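Local structure of peroxiredoxin (Mycobacterium tuberculosis, 5EPF) at residues D13-F18 with A107-K112; G37-F42 with S72-S77; P45-P50 with V81-K86; A56-D61 with S144-A149. The protein reduces hydrogen peroxide and organic hydroperoxides to water and alcohols as a thiol-specific peroxidase, probably using thioredoxin as electron donor, and so protects the cell against oxidative stress. One frame throughout, in Å; residues are numbered along the deposited sequence.

Contact 1 of 4, residues D13-F18 with A107-K112; sequences DTVADF and AQFGVK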
# COMPACT_ATOMS: atom_id res chain seq x y z
N ASP A 13 -8.50 -8.39 11.65
CA ASP A 13 -7.74 -7.61 12.62
C ASP A 13 -8.04 -6.11 12.45
O ASP A 13 -8.41 -5.65 11.38
CB ASP A 13 -6.23 -7.82 12.42
CG ASP A 13 -5.76 -9.21 12.80
OD1 ASP A 13 -4.60 -9.53 12.46
OD2 ASP A 13 -6.51 -9.96 13.44
N THR A 14 -7.83 -5.35 13.52
CA THR A 14 -7.91 -3.89 13.49
C THR A 14 -6.49 -3.34 13.39
O THR A 14 -5.63 -3.68 14.21
CB THR A 14 -8.57 -3.34 14.76
OG1 THR A 14 -9.90 -3.85 14.87
CG2 THR A 14 -8.64 -1.83 14.73
N VAL A 15 -6.25 -2.49 12.39
CA VAL A 15 -4.96 -1.85 12.18
C VAL A 15 -4.85 -0.63 13.07
O VAL A 15 -5.77 0.18 13.13
CB VAL A 15 -4.84 -1.43 10.70
CG1 VAL A 15 -3.56 -0.63 10.45
CG2 VAL A 15 -4.98 -2.64 9.78
N ALA A 16 -3.70 -0.45 13.73
CA ALA A 16 -3.45 0.79 14.44
C ALA A 16 -3.22 1.94 13.45
O ALA A 16 -2.66 1.75 12.37
CB ALA A 16 -2.23 0.63 15.34
N ASP A 17 -3.68 3.13 13.81
CA ASP A 17 -3.42 4.31 13.00
C ASP A 17 -1.92 4.58 12.96
O ASP A 17 -1.18 4.19 13.86
CB ASP A 17 -4.19 5.50 13.61
CG ASP A 17 -4.40 6.64 12.63
OD1 ASP A 17 -4.13 6.49 11.42
OD2 ASP A 17 -4.87 7.71 13.08
N PHE A 18 -1.47 5.22 11.88
CA PHE A 18 -0.06 5.56 11.73
C PHE A 18 0.07 6.79 10.85
O PHE A 18 -0.87 7.15 10.13
CB PHE A 18 0.78 4.39 11.14
CG PHE A 18 0.42 4.03 9.71
CD1 PHE A 18 0.95 4.75 8.64
CD2 PHE A 18 -0.44 2.98 9.43
CE1 PHE A 18 0.62 4.41 7.33
CE2 PHE A 18 -0.75 2.64 8.12
CZ PHE A 18 -0.23 3.36 7.07
N ALA A 107 6.77 -3.20 10.39
CA ALA A 107 6.77 -4.03 11.58
C ALA A 107 5.37 -4.15 12.17
O ALA A 107 4.96 -5.24 12.60
CB ALA A 107 7.75 -3.47 12.62
N GLN A 108 4.62 -3.05 12.19
CA GLN A 108 3.25 -3.11 12.69
C GLN A 108 2.41 -4.11 11.90
O GLN A 108 1.58 -4.82 12.47
CB GLN A 108 2.61 -1.72 12.61
CG GLN A 108 1.13 -1.72 12.88
CD GLN A 108 0.43 -0.43 12.46
OE1 GLN A 108 -0.79 -0.34 12.56
NE2 GLN A 108 1.19 0.54 11.98
N PHE A 109 2.63 -4.20 10.58
CA PHE A 109 1.88 -5.11 9.72
C PHE A 109 2.52 -6.50 9.62
O PHE A 109 1.93 -7.40 8.99
CB PHE A 109 1.72 -4.49 8.33
CG PHE A 109 0.62 -3.46 8.25
CD1 PHE A 109 -0.64 -3.81 7.76
CD2 PHE A 109 0.83 -2.15 8.67
CE1 PHE A 109 -1.67 -2.88 7.66
CE2 PHE A 109 -0.19 -1.20 8.58
CZ PHE A 109 -1.44 -1.57 8.08
N GLY A 110 3.68 -6.70 10.23
CA GLY A 110 4.34 -8.00 10.18
C GLY A 110 5.04 -8.31 8.88
O GLY A 110 5.23 -9.49 8.56
N VAL A 111 5.45 -7.28 8.12
CA VAL A 111 6.09 -7.46 6.82
C VAL A 111 7.50 -6.90 6.78
O VAL A 111 8.11 -6.86 5.71
CB VAL A 111 5.22 -6.92 5.66
CG1 VAL A 111 3.88 -7.63 5.63
CG2 VAL A 111 5.02 -5.41 5.76
N LYS A 112 8.05 -6.49 7.92
CA LYS A 112 9.40 -5.95 7.95
C LYS A 112 10.43 -7.06 7.80
O LYS A 112 10.24 -8.17 8.31
CB LYS A 112 9.64 -5.26 9.29
CG LYS A 112 11.02 -4.60 9.41
CD LYS A 112 11.22 -4.00 10.79
CE LYS A 112 12.67 -3.57 11.04
NZ LYS A 112 12.87 -3.09 12.44
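Three side chains, Val15, Phe18 and Phe109, meet where the N-terminal loop passes the end of helix 104-109, with Gln108 lying along the outer margin. Val15 points its CB at the helix and sets CG1 anti to the backbone N (chi1 175°), which presses that methyl close to the tip of the Phe109 ring, CG1 to CZ 3.3 Å. Its second branch, CG2, rests 3.9 Å from CE1 of Phe109, so both methyls touch the far end of the same ring. Phe18 takes the crowded position between its own N and carbonyl carbon (chi1 65°). This swings its ring inward until CE2 sits at the edge of Phe109, near the plane of that ring and 3.9 Å from its CE2. Gln108, with CG anti to N and an extended chain, brings its end beside Ala16 at the partly exposed margin, where CD lies 4.1 Å from CB; the amide plane stands 80° from the Phe18 ring. Behind Phe109 the helix closes with a Schellman motif, in which Gly110 takes positive phi and its N bonds to Ala107 O at 3.1 Å. The rings of Phe43 and Phe127 and the side chain of Leu41 also surround Phe109. The chemistry is thus mainly apolar: methyl and ring contacts pack the loop 13-18 against the end of helix 104-109, next to Leu41 of the sheet.

Contact 2 of 4, residues G37-F42 with S72-S77; sequences GPVVLF and SRVGIS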
# COMPACT_ATOMS: atom_id res chain seq x y z
N GLY A 37 -13.44 6.34 2.35
CA GLY A 37 -13.63 4.96 1.99
C GLY A 37 -12.40 4.15 2.30
O GLY A 37 -11.37 4.67 2.76
N PRO A 38 -12.48 2.85 2.02
CA PRO A 38 -11.35 1.95 2.29
C PRO A 38 -10.07 2.40 1.60
O PRO A 38 -10.08 3.10 0.59
CB PRO A 38 -11.85 0.61 1.72
CG PRO A 38 -13.37 0.71 1.83
CD PRO A 38 -13.63 2.13 1.44
N VAL A 39 -8.96 1.97 2.18
CA VAL A 39 -7.62 2.17 1.61
C VAL A 39 -7.05 0.81 1.25
O VAL A 39 -7.04 -0.11 2.08
CB VAL A 39 -6.69 2.88 2.62
CG1 VAL A 39 -5.23 2.72 2.20
CG2 VAL A 39 -7.06 4.38 2.77
N VAL A 40 -6.52 0.68 0.05
CA VAL A 40 -5.75 -0.49 -0.35
C VAL A 40 -4.28 -0.11 -0.18
O VAL A 40 -3.72 0.66 -0.97
CB VAL A 40 -6.06 -0.92 -1.79
CG1 VAL A 40 -5.27 -2.18 -2.14
CG2 VAL A 40 -7.55 -1.15 -1.96
N LEU A 41 -3.66 -0.64 0.89
CA LEU A 41 -2.30 -0.29 1.30
C LEU A 41 -1.38 -1.39 0.79
O LEU A 41 -1.44 -2.53 1.28
CB LEU A 41 -2.21 -0.18 2.83
CG LEU A 41 -0.86 0.26 3.39
CD1 LEU A 41 -0.52 1.69 2.96
CD2 LEU A 41 -0.85 0.11 4.91
N PHE A 42 -0.58 -1.09 -0.23
CA PHE A 42 0.22 -2.12 -0.89
C PHE A 42 1.70 -1.90 -0.58
O PHE A 42 2.29 -0.91 -1.02
CB PHE A 42 -0.11 -2.30 -2.38
CG PHE A 42 0.28 -1.15 -3.32
CD1 PHE A 42 1.46 -1.21 -4.05
CD2 PHE A 42 -0.59 -0.10 -3.56
CE1 PHE A 42 1.79 -0.21 -4.96
CE2 PHE A 42 -0.26 0.92 -4.47
CZ PHE A 42 0.92 0.85 -5.17
N SER A 72 -9.44 4.05 -2.10
CA SER A 72 -8.21 4.67 -2.54
C SER A 72 -7.02 3.74 -2.37
O SER A 72 -7.01 2.83 -1.56
CB SER A 72 -7.98 5.98 -1.81
OG SER A 72 -7.69 5.71 -0.46
N ARG A 73 -6.01 4.01 -3.17
CA ARG A 73 -4.80 3.21 -3.28
C ARG A 73 -3.67 3.98 -2.63
O ARG A 73 -3.53 5.18 -2.84
CB ARG A 73 -4.46 3.07 -4.79
CG ARG A 73 -5.61 2.52 -5.66
CD ARG A 73 -5.49 2.97 -7.11
NE ARG A 73 -5.82 4.36 -7.19
CZ ARG A 73 -5.48 5.16 -8.18
NH1 ARG A 73 -4.88 4.70 -9.28
NH2 ARG A 73 -5.81 6.43 -8.10
N VAL A 74 -2.84 3.29 -1.84
CA VAL A 74 -1.68 3.90 -1.19
C VAL A 74 -0.53 2.89 -1.25
O VAL A 74 -0.64 1.79 -0.69
CB VAL A 74 -1.94 4.29 0.27
CG1 VAL A 74 -0.68 4.85 0.93
CG2 VAL A 74 -3.10 5.29 0.38
N GLY A 75 0.58 3.25 -1.93
CA GLY A 75 1.76 2.40 -1.91
C GLY A 75 2.64 2.72 -0.73
O GLY A 75 2.60 3.83 -0.20
N ILE A 76 3.45 1.76 -0.31
CA ILE A 76 4.33 1.95 0.85
C ILE A 76 5.54 1.04 0.71
O ILE A 76 5.42 -0.12 0.31
CB ILE A 76 3.56 1.75 2.18
CG1 ILE A 76 4.46 1.93 3.41
CG2 ILE A 76 2.80 0.42 2.19
CD1 ILE A 76 3.68 1.96 4.72
N SER A 77 6.71 1.59 1.04
CA SER A 77 7.92 0.78 1.10
C SER A 77 8.90 1.48 2.03
O SER A 77 8.63 2.58 2.52
CB SER A 77 8.55 0.60 -0.29
OG SER A 77 9.15 1.83 -0.68
O HOH W 1 -9.83 6.36 1.06
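Strands 39-42 and 72-77 run parallel, 4.6 Å apart between their axes and 20° off exact alignment, joined by five backbone hydrogen bonds, the shortest of which, Val40 N to Ser72 O at 2.7 Å, meets the oxygen nearly along the C=O axis. On one face Val39, Leu41, Ser72 and Val74 line up. Val74 spreads its methyls between two neighbours, CG2 to Val39 CG1 and CG1 to Leu41 CD1, each at 3.8 Å, and Leu41 CD1 reaches on to CG2 of Ile76 at 3.6 Å. On the other face Phe42 adopts the crowded first torsion (chi1 69°), folding its ring across the neighbouring strand. Gly75 CA then lies over the ring centre, 3.6 Å from the centroid, a CH-pi contact made directly on the backbone; Phe59 of helix 50-61 stacks against the same ring. Beside it the last bond of the five alone is markedly bent: Ile76 N approaches Phe42 O from above the carbonyl plane, with an N-H...O angle of 141°. At the strand starts, a water bridges Gly37 O and Ser72 OG, 2.7 Å from the latter. Backbone polar groups are therefore largely satisfied by neighbouring strands, and the two faces of the sheet offer mainly hydrocarbon and aromatic surface to the layers that cover them.

Contact 3 of 4, residues P45-P50 with V81-K86; sequences PAAMTP and VRKQAK. With EDO (1,2-ethanediol), chain D.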
# COMPACT_ATOMS: atom_id res chain seq x y z
N PRO A 45 8.59 -4.24 -2.23
CA PRO A 45 9.98 -4.26 -1.73
C PRO A 45 10.81 -3.06 -2.14
O PRO A 45 11.56 -2.52 -1.31
CB PRO A 45 10.55 -5.59 -2.29
CG PRO A 45 9.37 -6.40 -2.69
CD PRO A 45 8.19 -5.50 -2.88
N ALA A 46 10.73 -2.63 -3.39
CA ALA A 46 11.70 -1.68 -3.91
C ALA A 46 11.09 -0.91 -5.07
O ALA A 46 10.82 -1.49 -6.13
CB ALA A 46 12.98 -2.39 -4.35
N ALA A 47 10.93 0.39 -4.88
CA ALA A 47 10.50 1.27 -5.94
C ALA A 47 11.37 1.10 -7.17
O ALA A 47 12.59 0.89 -7.07
CB ALA A 47 10.61 2.71 -5.44
N MET A 48 10.73 1.18 -8.34
CA MET A 48 11.31 1.25 -9.67
C MET A 48 11.81 -0.08 -10.22
O MET A 48 12.23 -0.10 -11.36
CB MET A 48 12.38 2.35 -9.81
CG MET A 48 11.82 3.71 -9.44
SD MET A 48 12.97 5.05 -9.66
CE MET A 48 13.35 4.90 -11.42
N THR A 49 11.77 -1.16 -9.46
CA THR A 49 12.19 -2.45 -10.00
C THR A 49 11.08 -2.96 -10.90
O THR A 49 9.93 -2.53 -10.77
CB THR A 49 12.46 -3.47 -8.89
OG1 THR A 49 11.25 -3.71 -8.16
CG2 THR A 49 13.59 -2.98 -7.98
N PRO A 50 11.37 -3.89 -11.82
CA PRO A 50 10.33 -4.27 -12.80
C PRO A 50 9.06 -4.85 -12.19
O PRO A 50 7.96 -4.50 -12.64
CB PRO A 50 11.07 -5.25 -13.73
CG PRO A 50 12.51 -4.78 -13.64
CD PRO A 50 12.68 -4.47 -12.18
N VAL A 81 11.87 9.14 0.63
CA VAL A 81 10.94 10.04 -0.05
C VAL A 81 11.45 10.41 -1.43
O VAL A 81 10.69 10.41 -2.40
CB VAL A 81 10.69 11.29 0.83
CG1 VAL A 81 9.97 12.40 0.07
CG2 VAL A 81 9.89 10.91 2.08
N ARG A 82 12.74 10.73 -1.56
CA ARG A 82 13.24 11.19 -2.85
C ARG A 82 13.13 10.11 -3.92
O ARG A 82 12.92 10.43 -5.10
CB ARG A 82 14.67 11.72 -2.74
CG ARG A 82 15.75 10.68 -2.51
CD ARG A 82 17.10 11.34 -2.20
NE ARG A 82 17.03 12.05 -0.92
CZ ARG A 82 18.07 12.61 -0.31
NH1 ARG A 82 19.28 12.56 -0.84
NH2 ARG A 82 17.87 13.23 0.86
N LYS A 83 13.24 8.83 -3.55
CA LYS A 83 13.08 7.77 -4.54
C LYS A 83 11.61 7.53 -4.84
O LYS A 83 11.25 7.31 -6.01
CB LYS A 83 13.76 6.48 -4.08
CG LYS A 83 13.76 5.43 -5.19
CD LYS A 83 14.70 4.26 -4.92
CE LYS A 83 14.72 3.35 -6.15
NZ LYS A 83 15.78 2.33 -6.09
N GLN A 84 10.76 7.56 -3.82
CA GLN A 84 9.32 7.48 -4.06
C GLN A 84 8.87 8.61 -4.98
O GLN A 84 8.05 8.39 -5.88
CB GLN A 84 8.53 7.55 -2.75
CG GLN A 84 8.88 6.52 -1.66
CD GLN A 84 8.46 5.10 -1.98
OE1 GLN A 84 8.70 4.59 -3.08
NE2 GLN A 84 7.83 4.44 -1.02
N ALA A 85 9.41 9.82 -4.78
CA ALA A 85 9.05 10.95 -5.62
C ALA A 85 9.38 10.68 -7.08
O ALA A 85 8.57 10.94 -7.97
CB ALA A 85 9.75 12.22 -5.14
N LYS A 86 10.59 10.16 -7.35
CA LYS A 86 10.96 9.88 -8.74
C LYS A 86 10.10 8.77 -9.35
O LYS A 86 9.70 8.86 -10.51
CB LYS A 86 12.45 9.55 -8.86
CG LYS A 86 12.94 9.49 -10.33
CD LYS A 86 12.59 10.74 -11.16
CE LYS A 86 13.28 11.97 -10.65
NZ LYS A 86 13.07 13.12 -11.58
C1 EDO D . 14.33 12.21 1.86
O1 EDO D . 14.50 11.38 0.72
C2 EDO D . 14.37 13.67 1.45
O2 EDO D . 13.35 13.91 0.48
O HOH W 2 14.35 0.72 -4.50
O HOH W 3 15.24 0.36 -7.94
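The loop 45-50 spans most of the PxxxTxxC signature of peroxiredoxins, here Pro45, Thr49 and Cys52, and it leans on the first turns of helix 81-91. A type II turn from Ala46 to Thr49 shapes it, with Met48 at positive phi. Thr49 stands at the N-cap position of the following helix and, with chi1 at 62°, turns OG1 back to donate to Ala46 O at 3.0 Å, in the carbonyl plane. The CB of Ala47 packs 3.6 Å from OE1 of Gln84, whose chain bends at chi2 (-70°) to bring the amide round; that oxygen accepts from Tyr44 OH, and Asp79 takes the N-H of Ala47. Lys83 extends alongside with CG anti to N, laying CE 3.4 Å from Ala47 O. Its NZ, 3.6 Å from that oxygen, reaches it through two waters, each donating to Ala47 O and accepting from the ammonium. The sulfur of Met48 comes no nearer than 4.3 Å, to Lys83 CE, with Lys86 CG slightly farther. Elsewhere on the helix, Arg82 N and NE converge on one oxygen of a 1,2-ethanediol, probably from the crystallisation liquor. The Ala47 side chain is about 6 Å from that of Cys52, assigned as the sulfenic-acid-forming cysteine. Such a turn, with threonine at the N-cap position just ahead of the cysteine-bearing helix, belongs to the active-site loop of the peroxiredoxins.

Contact 4 of 4, residues A56-D61 with S144-A149; sequences ACHFRD and SMDAHA. With SO4 (sulfate ion), chain B.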
# COMPACT_ATOMS: atom_id res chain seq x y z
N ALA A 56 2.53 -1.49 -9.30
CA ALA A 56 2.08 -0.14 -9.03
C ALA A 56 1.45 0.50 -10.26
O ALA A 56 0.51 1.29 -10.13
CB ALA A 56 3.26 0.69 -8.51
N CYS A 57 1.94 0.18 -11.46
CA CYS A 57 1.30 0.68 -12.67
C CYS A 57 -0.07 0.05 -12.88
O CYS A 57 -0.96 0.69 -13.47
CB CYS A 57 2.19 0.47 -13.89
SG CYS A 57 3.60 1.60 -13.95
N HIS A 58 -0.27 -1.19 -12.44
CA HIS A 58 -1.60 -1.79 -12.52
C HIS A 58 -2.57 -1.07 -11.58
O HIS A 58 -3.70 -0.75 -11.98
CB HIS A 58 -1.52 -3.29 -12.24
CG HIS A 58 -2.77 -4.04 -12.59
ND1 HIS A 58 -3.38 -3.95 -13.81
CD2 HIS A 58 -3.51 -4.90 -11.86
CE1 HIS A 58 -4.45 -4.73 -13.83
NE2 HIS A 58 -4.55 -5.32 -12.65
N PHE A 59 -2.12 -0.73 -10.36
CA PHE A 59 -2.92 0.13 -9.49
C PHE A 59 -3.22 1.47 -10.16
O PHE A 59 -4.36 1.95 -10.11
CB PHE A 59 -2.21 0.38 -8.16
CG PHE A 59 -2.46 -0.70 -7.13
CD1 PHE A 59 -3.69 -0.79 -6.49
CD2 PHE A 59 -1.47 -1.61 -6.78
CE1 PHE A 59 -3.92 -1.77 -5.53
CE2 PHE A 59 -1.69 -2.60 -5.83
CZ PHE A 59 -2.94 -2.68 -5.21
N ARG A 60 -2.22 2.08 -10.80
CA ARG A 60 -2.42 3.34 -11.50
C ARG A 60 -3.51 3.21 -12.55
O ARG A 60 -4.42 4.05 -12.63
CB ARG A 60 -1.12 3.76 -12.18
CG ARG A 60 -1.23 5.04 -13.02
CD ARG A 60 -0.04 5.17 -13.97
NE ARG A 60 -0.02 4.07 -14.93
CZ ARG A 60 1.01 3.75 -15.70
NH1 ARG A 60 2.16 4.43 -15.62
NH2 ARG A 60 0.91 2.72 -16.54
N ASP A 61 -3.43 2.16 -13.37
CA ASP A 61 -4.32 2.00 -14.51
C ASP A 61 -5.74 1.73 -14.07
O ASP A 61 -6.66 1.89 -14.88
CB ASP A 61 -3.84 0.83 -15.37
CG ASP A 61 -2.52 1.08 -16.07
OD1 ASP A 61 -2.06 2.24 -16.17
OD2 ASP A 61 -1.93 0.08 -16.57
N SER A 144 0.57 -13.09 -8.08
CA SER A 144 1.07 -12.34 -9.23
C SER A 144 1.04 -10.83 -8.95
O SER A 144 0.35 -10.35 -8.04
CB SER A 144 0.24 -12.65 -10.47
OG SER A 144 -0.98 -11.93 -10.39
N MET A 145 1.78 -10.08 -9.76
CA MET A 145 1.83 -8.63 -9.55
C MET A 145 0.47 -7.98 -9.74
O MET A 145 0.09 -7.07 -9.00
CB MET A 145 2.86 -7.99 -10.48
CG MET A 145 4.30 -8.46 -10.26
SD MET A 145 4.93 -8.27 -8.58
CE MET A 145 4.61 -9.89 -7.87
N ASP A 146 -0.30 -8.44 -10.74
CA ASP A 146 -1.61 -7.85 -11.01
C ASP A 146 -2.62 -8.24 -9.95
O ASP A 146 -3.58 -7.50 -9.70
CB ASP A 146 -2.16 -8.26 -12.38
CG ASP A 146 -1.47 -7.57 -13.55
OD1 ASP A 146 -0.69 -6.62 -13.35
OD2 ASP A 146 -1.72 -8.00 -14.69
N ALA A 147 -2.43 -9.41 -9.31
CA ALA A 147 -3.41 -9.93 -8.36
C ALA A 147 -3.59 -9.01 -7.17
O ALA A 147 -4.66 -9.00 -6.55
CB ALA A 147 -3.00 -11.33 -7.89
N HIS A 148 -2.58 -8.22 -6.81
CA HIS A 148 -2.73 -7.30 -5.70
C HIS A 148 -3.88 -6.33 -5.93
O HIS A 148 -4.81 -6.25 -5.12
CB HIS A 148 -1.40 -6.60 -5.42
CG HIS A 148 -0.40 -7.52 -4.83
ND1 HIS A 148 -0.26 -7.70 -3.47
CD2 HIS A 148 0.47 -8.38 -5.42
CE1 HIS A 148 0.68 -8.60 -3.24
NE2 HIS A 148 1.13 -9.04 -4.41
N ALA A 149 -3.88 -5.63 -7.07
CA ALA A 149 -4.98 -4.73 -7.34
C ALA A 149 -6.25 -5.50 -7.72
O ALA A 149 -7.35 -5.10 -7.32
CB ALA A 149 -4.62 -3.71 -8.41
S SO4 B . 4.31 3.28 -18.51
O1 SO4 B . 4.65 3.83 -17.21
O2 SO4 B . 5.31 2.28 -18.93
O3 SO4 B . 2.99 2.64 -18.48
O4 SO4 B . 4.31 4.35 -19.51
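The carboxylate of Asp146 lies across one face of the His58 imidazole, the two planes 27° apart and stacked. His58 CG is anti to its backbone N (chi1 -167°), which sends the ring at the neighbouring helix and puts Asp146 OD1 3.4 Å from its CG, offset toward the rim. The ring's NE2 takes part in a hydrogen bond with Asp150 OD1. Two carboxylates so near would be expected to favour a protonated imidazole. Phe59 turns its ring face to Ala149, whose CB stands over the centre, 3.6 Å from the centroid, a CH-pi contact. The CZ end of the ring also runs along the backbone between His148 and Ala149. These side chains join the helix bearing Cys52 and Cys57, probably the redox-active pair and not disulfide-bonded here, to the C-terminal helix of the thioredoxin-like fold; the short segments cross at -38°. Ser144 N-caps the latter helix, its OG accepting from Ala147 N at 3.1 Å. Elsewhere on helix 50-61, Arg60 grips Asp61 OD1 side-on with NE and NH2, both at 3.0 Å. Its NH1 and NH2 bind a sulfate, probably from the crystallisation liquor, and NH1 also bonds to Arg91 O.

How the contacts relate
Contact 2 is the core, its centre about 4 Å from that of the chain, and contacts 1 and 4 lie on opposite sides of the chain's centre. Leu41 ties contact 1 to the sheet through CD2, 3.6 Å from Phe109 CZ, while Phe42 and Val40 meet Phe59 of contact 4 beyond the other face. Arg73 adds a polar link there, its NH1 probably bonded to Phe59 O. Contact 3 is the most exposed and uses the elements that follow each strand of contact 2. Backbone hydrogen bonds dominate contact 2, and methyl and ring packing contact 1. Contact 4 mixes an aromatic interior with charges outside, whereas contact 3, which includes the active-site loop, combines sparse packing with two water bridges.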